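Local coordinates for protein putative solute-binding component of ABC transporter (Clostridium phytofermentans, PDB 4YS6) that probably serves as the sugar-capturing component of an ABC transporter, and holds beta-D-glucopyranose in the cleft between its two lobes, at residues S245-A250 and I275-N280; D47-N52 and G352-D357; G149-E154 and Q286-F291. All coordinates share one frame; numbering follows the deposited sequence.

Contact 1: S245-A250 and I275-N280; sequences SNDSTA and IANVKN. With BGC (beta-D-glucopyranose), chain D.
The amide of N277 is laid over the carboxylate of D247, the two planes only 7° apart, while the side chains run past each other in opposite directions. D247 CB lies 3.4 Å from N277 CG, so the overlap reaches back to the aliphatic root of the aspartate. In both residues CG lies opposite the carbonyl carbon (chi1 -58° in N277), and the flat ends lie face to face. The carboxylate accepts from D274 N at OD2 and from S289 OG and Q286 NE2 at OD1.

One hydrogen bond spans the segments: N277 ND2 donates to D247 O (2.9 Å), with the donor tilted 29° from the carbonyl plane. Q286 OE1 takes a further bond from the same ND2.

Sugar binding and helix capping meet in N246, the N-cap. Its OD1 accepts from T249 N (2.9 Å) from above the carbonyl plane, and ND2 donates to S248 OG and, at 2.9 Å, to BGC O4. The cap thereby fixes the amide's rotation with its N-H groups directed at S248 and the glucose.

In the fold, the contact joins the first turn of helix 247-260, which follows strand 241-244, to helix 275-282, whose V278 packs on helix 344-349.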
loop_
_atom_site.group_PDB
_atom_site.type_symbol
_atom_site.label_atom_id
_atom_site.label_comp_id
_atom_site.label_asym_id
_atom_site.label_seq_id
_atom_site.Cartn_x
_atom_site.Cartn_y
_atom_site.Cartn_z
ATOM N N SER A 245 8.306 -2.474 1.367
ATOM C CA SER A 245 6.937 -2.430 1.853
ATOM C C SER A 245 5.905 -2.701 0.771
ATOM O O SER A 245 4.770 -3.060 1.106
ATOM C CB SER A 245 6.633 -1.076 2.524
ATOM O OG SER A 245 7.410 -0.869 3.701
ATOM N N ASN A 246 6.241 -2.547 -0.510
ATOM C CA ASN A 246 5.275 -2.876 -1.546
ATOM C C ASN A 246 5.931 -3.265 -2.848
ATOM O O ASN A 246 7.147 -3.280 -2.978
ATOM C CB ASN A 246 4.304 -1.707 -1.784
ATOM C CG ASN A 246 4.868 -0.655 -2.723
ATOM O OD1 ASN A 246 6.089 -0.440 -2.787
ATOM N ND2 ASN A 246 3.988 -0.019 -3.501
ATOM N N ASP A 247 5.112 -3.569 -3.829
ATOM C CA ASP A 247 5.629 -4.014 -5.111
ATOM C C ASP A 247 6.272 -2.892 -5.941
ATOM O O ASP A 247 7.264 -3.140 -6.615
ATOM C CB ASP A 247 4.520 -4.674 -5.896
ATOM C CG ASP A 247 4.277 -6.159 -5.498
ATOM O OD1 ASP A 247 4.911 -6.690 -4.552
ATOM O OD2 ASP A 247 3.430 -6.790 -6.178
ATOM N N SER A 248 5.772 -1.658 -5.906
ATOM C CA SER A 248 6.398 -0.639 -6.752
ATOM C C SER A 248 7.823 -0.360 -6.260
ATOM O O SER A 248 8.738 -0.180 -7.089
ATOM C CB SER A 248 5.554 0.652 -6.830
ATOM O OG SER A 248 5.446 1.325 -5.585
ATOM N N THR A 249 8.063 -0.401 -4.946
ATOM C CA THR A 249 9.428 -0.221 -4.473
ATOM C C THR A 249 10.255 -1.480 -4.727
ATOM O O THR A 249 11.409 -1.383 -5.157
ATOM C CB THR A 249 9.489 0.180 -2.988
ATOM O OG1 THR A 249 8.888 -0.815 -2.165
ATOM C CG2 THR A 249 8.782 1.518 -2.771
ATOM N N ALA A 250 9.667 -2.652 -4.524
ATOM C CA ALA A 250 10.387 -3.885 -4.824
ATOM C C ALA A 250 10.831 -3.968 -6.276
ATOM O O ALA A 250 11.909 -4.501 -6.581
ATOM C CB ALA A 250 9.530 -5.091 -4.466
ATOM N N ILE A 275 1.385 -6.996 -11.610
ATOM C CA ILE A 275 1.713 -7.942 -12.667
ATOM C C ILE A 275 3.216 -8.052 -12.892
ATOM O O ILE A 275 3.729 -9.148 -13.018
ATOM C CB ILE A 275 1.003 -7.549 -13.985
ATOM C CG1 ILE A 275 -0.483 -7.817 -13.834
ATOM C CG2 ILE A 275 1.528 -8.346 -15.179
ATOM C CD1 ILE A 275 -1.332 -7.233 -14.954
ATOM N N ALA A 276 3.917 -6.928 -12.958
ATOM C CA ALA A 276 5.362 -6.939 -13.165
ATOM C C ALA A 276 6.058 -7.781 -12.099
ATOM O O ALA A 276 6.979 -8.553 -12.402
ATOM C CB ALA A 276 5.906 -5.518 -13.142
ATOM N N ASN A 277 5.621 -7.605 -10.852
ATOM C CA ASN A 277 6.229 -8.317 -9.732
ATOM C C ASN A 277 5.878 -9.787 -9.716
ATOM O O ASN A 277 6.718 -10.603 -9.328
ATOM C CB ASN A 277 5.826 -7.670 -8.424
ATOM C CG ASN A 277 6.222 -6.232 -8.382
ATOM O OD1 ASN A 277 5.687 -5.423 -9.134
ATOM N ND2 ASN A 277 7.151 -5.893 -7.504
ATOM N N VAL A 278 4.658 -10.140 -10.119
ATOM C CA VAL A 278 4.316 -11.560 -10.216
ATOM C C VAL A 278 5.203 -12.240 -11.248
ATOM O O VAL A 278 5.735 -13.332 -11.014
ATOM C CB VAL A 278 2.839 -11.766 -10.572
ATOM C CG1 VAL A 278 2.522 -13.273 -10.736
ATOM C CG2 VAL A 278 1.970 -11.165 -9.493
ATOM N N LYS A 279 5.390 -11.607 -12.394
ATOM C CA LYS A 279 6.294 -12.165 -13.393
ATOM C C LYS A 279 7.711 -12.305 -12.851
ATOM O O LYS A 279 8.365 -13.309 -13.110
ATOM C CB LYS A 279 6.292 -11.297 -14.640
ATOM C CG LYS A 279 4.990 -11.386 -15.409
ATOM C CD LYS A 279 4.968 -10.411 -16.576
ATOM C CE LYS A 279 3.713 -10.574 -17.413
ATOM N NZ LYS A 279 3.814 -9.814 -18.701
ATOM N N ASN A 280 8.177 -11.323 -12.080
ATOM C CA ASN A 280 9.489 -11.453 -11.428
ATOM C C ASN A 280 9.522 -12.597 -10.425
ATOM O O ASN A 280 10.522 -13.319 -10.369
ATOM C CB ASN A 280 9.888 -10.182 -10.728
ATOM C CG ASN A 280 10.377 -9.125 -11.688
ATOM O OD1 ASN A 280 10.632 -9.392 -12.867
ATOM N ND2 ASN A 280 10.513 -7.915 -11.189
HETATM C C2 BGC D . -1.316 0.974 -0.472
HETATM C C3 BGC D . -0.437 -0.036 -1.134
HETATM C C4 BGC D . 0.201 0.480 -2.355
HETATM C C5 BGC D . 0.902 1.784 -2.130
HETATM C C6 BGC D . 1.385 2.452 -3.400
HETATM C C1 BGC D . -0.484 2.225 -0.124
HETATM O O1 BGC D . -1.188 3.153 0.430
HETATM O O2 BGC D . -1.865 0.434 0.723
HETATM O O3 BGC D . -1.292 -1.204 -1.432
HETATM O O4 BGC D . 1.218 -0.429 -2.846
HETATM O O5 BGC D . -0.044 2.690 -1.487
HETATM O O6 BGC D . 0.387 2.457 -4.409
#

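Contact 2: D47-N52 and G352-D357; sequences DLQRWN and GYYTED. With NA (sodium ion), chain I; BGC (beta-D-glucopyranose), chain D.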
loop_
_atom_site.group_PDB
_atom_site.type_symbol
_atom_site.label_atom_id
_atom_site.label_comp_id
_atom_site.label_asym_id
_atom_site.label_seq_id
_atom_site.Cartn_x
_atom_site.Cartn_y
_atom_site.Cartn_z
ATOM N N ASP A 47 -0.465 5.438 -12.276
ATOM C CA ASP A 47 0.928 5.019 -12.527
ATOM C C ASP A 47 1.392 4.016 -11.475
ATOM O O ASP A 47 2.452 3.415 -11.605
ATOM C CB ASP A 47 1.867 6.223 -12.548
ATOM C CG ASP A 47 1.609 7.153 -13.736
ATOM O OD1 ASP A 47 1.363 6.651 -14.858
ATOM O OD2 ASP A 47 1.647 8.388 -13.543
ATOM N N LEU A 48 0.593 3.846 -10.426
ATOM C CA LEU A 48 0.788 2.801 -9.438
ATOM C C LEU A 48 -0.364 1.829 -9.673
ATOM O O LEU A 48 -1.525 2.229 -9.687
ATOM C CB LEU A 48 0.782 3.377 -8.030
ATOM C CG LEU A 48 1.965 4.293 -7.700
ATOM C CD1 LEU A 48 1.729 5.086 -6.454
ATOM C CD2 LEU A 48 3.232 3.487 -7.559
ATOM N N GLN A 49 -0.059 0.564 -9.925
ATOM C CA GLN A 49 -1.012 -0.265 -10.637
ATOM C C GLN A 49 -2.359 -0.425 -9.956
ATOM O O GLN A 49 -3.395 -0.320 -10.612
ATOM C CB GLN A 49 -0.451 -1.659 -10.872
ATOM C CG GLN A 49 -1.254 -2.457 -11.890
ATOM C CD GLN A 49 -1.049 -3.953 -11.709
ATOM O OE1 GLN A 49 0.024 -4.483 -11.967
ATOM N NE2 GLN A 49 -2.079 -4.624 -11.256
ATOM N N ARG A 50 -2.355 -0.712 -8.661
ATOM C CA ARG A 50 -3.574 -1.177 -8.016
ATOM C C ARG A 50 -4.747 -0.204 -8.173
ATOM O O ARG A 50 -5.902 -0.640 -8.286
ATOM C CB ARG A 50 -3.349 -1.473 -6.514
ATOM C CG ARG A 50 -2.992 -0.302 -5.661
ATOM C CD ARG A 50 -3.193 -0.619 -4.187
ATOM N NE ARG A 50 -4.609 -0.679 -3.827
ATOM C CZ ARG A 50 -5.047 -0.787 -2.571
ATOM N NH1 ARG A 50 -4.195 -0.923 -1.571
ATOM N NH2 ARG A 50 -6.350 -0.790 -2.302
ATOM N N TRP A 51 -4.471 1.090 -8.220
ATOM C CA TRP A 51 -5.544 2.101 -8.187
ATOM C C TRP A 51 -6.370 2.059 -9.448
ATOM O O TRP A 51 -7.520 2.487 -9.440
ATOM C CB TRP A 51 -4.978 3.507 -7.953
ATOM C CG TRP A 51 -4.082 3.512 -6.767
ATOM C CD1 TRP A 51 -2.723 3.595 -6.784
ATOM C CD2 TRP A 51 -4.452 3.349 -5.384
ATOM N NE1 TRP A 51 -2.220 3.498 -5.517
ATOM C CE2 TRP A 51 -3.257 3.324 -4.640
ATOM C CE3 TRP A 51 -5.673 3.210 -4.710
ATOM C CZ2 TRP A 51 -3.248 3.197 -3.251
ATOM C CZ3 TRP A 51 -5.649 3.059 -3.331
ATOM C CH2 TRP A 51 -4.452 3.059 -2.620
ATOM N N ASN A 52 -5.806 1.502 -10.524
ATOM C CA ASN A 52 -6.595 1.230 -11.728
ATOM C C ASN A 52 -7.710 0.235 -11.428
ATOM O O ASN A 52 -8.861 0.410 -11.850
ATOM C CB ASN A 52 -5.704 0.708 -12.840
ATOM C CG ASN A 52 -4.718 1.760 -13.327
ATOM O OD1 ASN A 52 -5.062 2.628 -14.121
ATOM N ND2 ASN A 52 -3.504 1.692 -12.849
ATOM N N GLY A 352 -10.124 -15.148 -10.402
ATOM C CA GLY A 352 -10.604 -14.266 -11.438
ATOM C C GLY A 352 -9.989 -12.891 -11.355
ATOM O O GLY A 352 -10.400 -11.987 -12.068
ATOM N N TYR A 353 -9.004 -12.703 -10.489
ATOM C CA TYR A 353 -8.424 -11.363 -10.351
ATOM C C TYR A 353 -7.675 -10.937 -11.617
ATOM O O TYR A 353 -7.859 -9.824 -12.121
ATOM C CB TYR A 353 -7.482 -11.311 -9.144
ATOM C CG TYR A 353 -7.208 -9.894 -8.693
ATOM C CD1 TYR A 353 -8.105 -9.232 -7.877
ATOM C CD2 TYR A 353 -6.077 -9.209 -9.109
ATOM C CE1 TYR A 353 -7.889 -7.935 -7.466
ATOM C CE2 TYR A 353 -5.846 -7.879 -8.693
ATOM C CZ TYR A 353 -6.766 -7.257 -7.872
ATOM O OH TYR A 353 -6.589 -5.946 -7.419
ATOM N N TYR A 354 -6.828 -11.825 -12.119
ATOM C CA TYR A 354 -6.116 -11.638 -13.375
ATOM C C TYR A 354 -6.534 -12.723 -14.361
ATOM O O TYR A 354 -7.044 -13.765 -13.956
ATOM C CB TYR A 354 -4.615 -11.721 -13.163
ATOM C CG TYR A 354 -3.994 -10.578 -12.381
ATOM C CD1 TYR A 354 -4.347 -9.265 -12.633
ATOM C CD2 TYR A 354 -3.023 -10.821 -11.417
ATOM C CE1 TYR A 354 -3.746 -8.214 -11.944
ATOM C CE2 TYR A 354 -2.406 -9.776 -10.720
ATOM C CZ TYR A 354 -2.780 -8.473 -10.988
ATOM O OH TYR A 354 -2.204 -7.428 -10.309
ATOM N N THR A 355 -6.306 -12.485 -15.651
ATOM C CA THR A 355 -6.457 -13.526 -16.657
ATOM C C THR A 355 -5.102 -14.155 -16.864
ATOM O O THR A 355 -4.081 -13.528 -16.581
ATOM C CB THR A 355 -6.973 -12.971 -17.975
ATOM O OG1 THR A 355 -5.944 -12.187 -18.589
ATOM C CG2 THR A 355 -8.191 -12.103 -17.744
ATOM N N GLU A 356 -5.075 -15.381 -17.373
ATOM C CA GLU A 356 -3.815 -16.096 -17.535
ATOM C C GLU A 356 -2.916 -15.355 -18.533
ATOM O O GLU A 356 -1.693 -15.409 -18.425
ATOM C CB GLU A 356 -4.057 -17.545 -18.000
ATOM C CG GLU A 356 -3.125 -18.578 -17.348
ATOM C CD GLU A 356 -3.256 -19.976 -17.951
ATOM O OE1 GLU A 356 -2.922 -20.142 -19.147
ATOM O OE2 GLU A 356 -3.690 -20.909 -17.233
ATOM N N ASP A 357 -3.521 -14.649 -19.487
ATOM C CA ASP A 357 -2.743 -13.932 -20.496
ATOM C C ASP A 357 -1.964 -12.797 -19.847
ATOM O O ASP A 357 -0.857 -12.481 -20.277
ATOM C CB ASP A 357 -3.642 -13.381 -21.605
HETATM NA NA NA I . -9.221 0.938 -14.690
HETATM C C2 BGC D . -1.316 0.974 -0.472
HETATM C C3 BGC D . -0.437 -0.036 -1.134
HETATM C C4 BGC D . 0.201 0.480 -2.355
HETATM C C5 BGC D . 0.902 1.784 -2.130
HETATM C C6 BGC D . 1.385 2.452 -3.400
HETATM C C1 BGC D . -0.484 2.225 -0.124
HETATM O O1 BGC D . -1.188 3.153 0.430
HETATM O O2 BGC D . -1.865 0.434 0.723
HETATM O O3 BGC D . -1.292 -1.204 -1.432
HETATM O O4 BGC D . 1.218 -0.429 -2.846
HETATM O O5 BGC D . -0.044 2.690 -1.487
HETATM O O6 BGC D . 0.387 2.457 -4.409
HETATM O O HOH W 1 -7.804 2.788 -15.250
HETATM O O HOH W 2 -7.998 -0.794 -15.793
HETATM O O HOH W 3 -10.311 2.978 -13.860
#
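Q49 and Y354 meet from opposite directions through a single polar bond, Q49 NE2 to Y354 OH, at 3.0 Å and an N-H...O angle of 162°. The hydroxyl lies in the amide plane of Q49, while NE2 sits at the edge of the tyrosine ring and the two planes are 64° apart; this is an edge approach, without stacking. An extended Q49 chain, with CG opposite the backbone N (chi1 -166°), carries the amide across to the phenol. Each polar end has further partners: Q49 OE1 accepts from I275 N, Q49 NE2 also bonds Q53 OE1, and Y354 OH bonds C273 O.

Within 47-52, Q49 O receives both N52 N and N52 ND2 from the same face of its plane, the latter at 3.0 Å. N52 O binds a sodium ion at 2.9 Å, alongside three waters and S56; N52 OD1 accepts from one of those waters.

Ring and guanidinium packing shapes the glucose side. W51 CH2 stands 3.8 Å above the R50 guanidinium plane, over its centre, leaving the edge of that group to the sugar: R50 NH1 donates to BGC O3 (2.9 Å). W51 NE1 uses its ring edge to reach BGC O6 at 3.0 Å. On the other segment, Y353 CD2 lies over the centre of the Y354 ring.

The guanidinium also makes salt bridges with D54 and D124, which would be expected to keep it charged and directed at the sugar. With I275 N on OE1 and Y354 OH on NE2, the Q49 amide is fixed in rotation, tying the residue between the glucose-binding L48 and R50 to the chain's C-terminal region.

Contact 3: G149-E154 and Q286-F291; sequences GEYIKE and QSMSIF. With NA (sodium ion), chain F.
A Met-aromatic contact joins helix 141-155 to the segment that holds strand 289-291, the edge strand of the mixed sheet: selenomethionine M288 lies over one face of the Y151 ring. Y151, with the largest buried area here, points toward the other segment and has CG opposite the backbone N (chi1 -175°), which carries the ring out from the helix. M288 CG sits 3.9 Å from the ring centroid and 8° off the normal, a CH-pi contact almost centred on the face. The selenium is farther, 5.3 Å from the same centroid and 22° off the normal, so the methylene rather than SE makes the close approach. Bends at chi2 and chi3 turn the chain end back, and M288 CE comes to 4.1 Å from Y151 CB.

S287 adds its CB, obliquely placed against the outer part of the ring, whereas S287 OG bonds V268 N. Packing continues on strand 267-268, where I267 touches both Y151 and S287. One turn along the helix, E154 O binds a sodium ion that N157 also coordinates.

Q286 NE2 donates to M288 O at 2.9 Å in a nearly straight bond, linking the side chain of Q286 to the backbone two residues on, and S287 CB stands 3.6 Å from Y151 OH.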
loop_
_atom_site.group_PDB
_atom_site.type_symbol
_atom_site.label_atom_id
_atom_site.label_comp_id
_atom_site.label_asym_id
_atom_site.label_seq_id
_atom_site.Cartn_x
_atom_site.Cartn_y
_atom_site.Cartn_z
ATOM N N GLY A 149 7.873 -8.852 7.790
ATOM C CA GLY A 149 8.899 -9.063 8.798
ATOM C C GLY A 149 9.081 -10.516 9.172
ATOM O O GLY A 149 10.217 -10.998 9.274
ATOM N N GLU A 150 7.972 -11.228 9.380
ATOM C CA GLU A 150 8.047 -12.629 9.775
ATOM C C GLU A 150 8.628 -13.471 8.656
ATOM O O GLU A 150 9.279 -14.492 8.915
ATOM C CB GLU A 150 6.666 -13.148 10.163
ATOM C CG GLU A 150 6.206 -12.612 11.508
ATOM C CD GLU A 150 4.846 -13.117 11.936
ATOM O OE1 GLU A 150 4.581 -13.104 13.159
ATOM O OE2 GLU A 150 4.044 -13.515 11.063
ATOM N N TYR A 151 8.381 -13.072 7.414
ATOM C CA TYR A 151 8.942 -13.810 6.269
ATOM C C TYR A 151 10.463 -13.745 6.297
ATOM O O TYR A 151 11.139 -14.756 6.168
ATOM C CB TYR A 151 8.413 -13.269 4.932
ATOM C CG TYR A 151 8.899 -14.098 3.774
ATOM C CD1 TYR A 151 8.266 -15.283 3.432
ATOM C CD2 TYR A 151 10.018 -13.721 3.051
ATOM C CE1 TYR A 151 8.714 -16.054 2.377
ATOM C CE2 TYR A 151 10.478 -14.494 2.007
ATOM C CZ TYR A 151 9.816 -15.651 1.668
ATOM O OH TYR A 151 10.298 -16.429 0.637
ATOM N N ILE A 152 11.003 -12.544 6.478
ATOM C CA ILE A 152 12.443 -12.361 6.561
ATOM C C ILE A 152 13.007 -13.074 7.786
ATOM O O ILE A 152 14.020 -13.757 7.693
ATOM C CB ILE A 152 12.788 -10.863 6.597
ATOM C CG1 ILE A 152 12.480 -10.252 5.222
ATOM C CG2 ILE A 152 14.245 -10.647 6.972
ATOM C CD1 ILE A 152 12.638 -8.771 5.117
ATOM N N LYS A 153 12.342 -12.925 8.927
ATOM C CA LYS A 153 12.776 -13.600 10.153
ATOM C C LYS A 153 12.853 -15.135 9.973
ATOM O O LYS A 153 13.807 -15.777 10.422
ATOM C CB LYS A 153 11.834 -13.256 11.302
ATOM C CG LYS A 153 12.110 -14.049 12.569
ATOM C CD LYS A 153 11.295 -13.498 13.740
ATOM C CE LYS A 153 11.406 -14.390 14.959
ATOM N NZ LYS A 153 10.752 -13.784 16.166
ATOM N N GLU A 154 11.846 -15.712 9.318
ATOM C CA GLU A 154 11.819 -17.149 9.059
ATOM C C GLU A 154 12.905 -17.552 8.084
ATOM O O GLU A 154 13.603 -18.506 8.330
ATOM C CB GLU A 154 10.461 -17.587 8.505
ATOM C CG GLU A 154 9.434 -17.905 9.569
ATOM C CD GLU A 154 9.712 -19.228 10.261
ATOM O OE1 GLU A 154 10.577 -19.988 9.780
ATOM O OE2 GLU A 154 9.066 -19.509 11.290
ATOM N N GLN A 286 11.717 -12.106 -7.020
ATOM C CA GLN A 286 11.044 -11.575 -5.843
ATOM C C GLN A 286 10.535 -12.776 -5.050
ATOM O O GLN A 286 10.051 -13.756 -5.619
ATOM C CB GLN A 286 9.916 -10.636 -6.229
ATOM C CG GLN A 286 9.133 -10.141 -5.051
ATOM C CD GLN A 286 8.267 -8.946 -5.362
ATOM O OE1 GLN A 286 8.546 -8.161 -6.267
ATOM N NE2 GLN A 286 7.225 -8.781 -4.576
ATOM N N SER A 287 10.679 -12.722 -3.738
ATOM C CA SER A 287 10.382 -13.884 -2.882
ATOM C C SER A 287 8.905 -14.115 -2.621
ATOM O O SER A 287 8.425 -15.255 -2.600
ATOM C CB SER A 287 11.078 -13.711 -1.523
ATOM O OG SER A 287 12.466 -13.529 -1.699
HETATM N N MSE A 288 8.209 -13.025 -2.359
HETATM C CA MSE A 288 6.814 -13.087 -1.968
HETATM C C MSE A 288 6.171 -11.734 -2.217
HETATM O O MSE A 288 6.858 -10.716 -2.450
HETATM C CB MSE A 288 6.692 -13.467 -0.490
HETATM C CG MSE A 288 7.345 -12.473 0.451
HETATM SE SE MSE A 288 6.287 -10.886 0.947
HETATM C CE MSE A 288 5.520 -11.499 2.637
ATOM N N SER A 289 4.845 -11.728 -2.170
ATOM C CA SER A 289 4.099 -10.512 -2.165
ATOM C C SER A 289 2.879 -10.753 -1.279
ATOM O O SER A 289 2.752 -11.793 -0.630
ATOM C CB SER A 289 3.730 -10.072 -3.590
ATOM O OG SER A 289 3.154 -8.759 -3.618
ATOM N N ILE A 290 2.055 -9.745 -1.148
ATOM C CA ILE A 290 0.856 -9.829 -0.322
ATOM C C ILE A 290 -0.281 -9.499 -1.255
ATOM O O ILE A 290 -0.245 -8.477 -1.944
ATOM C CB ILE A 290 0.897 -8.844 0.880
ATOM C CG1 ILE A 290 2.053 -9.139 1.846
ATOM C CG2 ILE A 290 -0.458 -8.823 1.618
ATOM C CD1 ILE A 290 1.993 -10.436 2.538
ATOM N N PHE A 291 -1.284 -10.361 -1.297
ATOM C CA PHE A 291 -2.438 -10.151 -2.150
ATOM C C PHE A 291 -3.535 -9.457 -1.354
ATOM O O PHE A 291 -3.986 -9.952 -0.329
ATOM C CB PHE A 291 -2.972 -11.458 -2.716
ATOM C CG PHE A 291 -4.232 -11.307 -3.526
ATOM C CD1 PHE A 291 -4.283 -10.437 -4.610
ATOM C CD2 PHE A 291 -5.351 -12.057 -3.231
ATOM C CE1 PHE A 291 -5.445 -10.317 -5.364
ATOM C CE2 PHE A 291 -6.496 -11.950 -3.983
ATOM C CZ PHE A 291 -6.539 -11.065 -5.056
HETATM NA NA NA F . 13.637 -20.676 9.233
HETATM O O HOH W 4 13.964 -22.876 10.080
#

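In the fold
Contacts 1 and 2 both reach the glucose, through N246 in the first and L48, R50 and W51 in the second, and their centres lie about 12 Å apart. They are joined where I275 N meets Q49 OE1 at 2.9 Å and where I275 CG1 packs 3.7 Å from Y354 CZ. Contact 3 stands farther back: the M288 side chain is about 12 Å from the sugar. It nevertheless touches contact 1 directly, S289 OG lying 2.9 Å from D247 OD1. Contacts 2 and 3 have centres about 21 Å apart, meeting where Y353 packs edge-to-face on F291. In sequence, contact 1 is nested within contact 3, and both within contact 2.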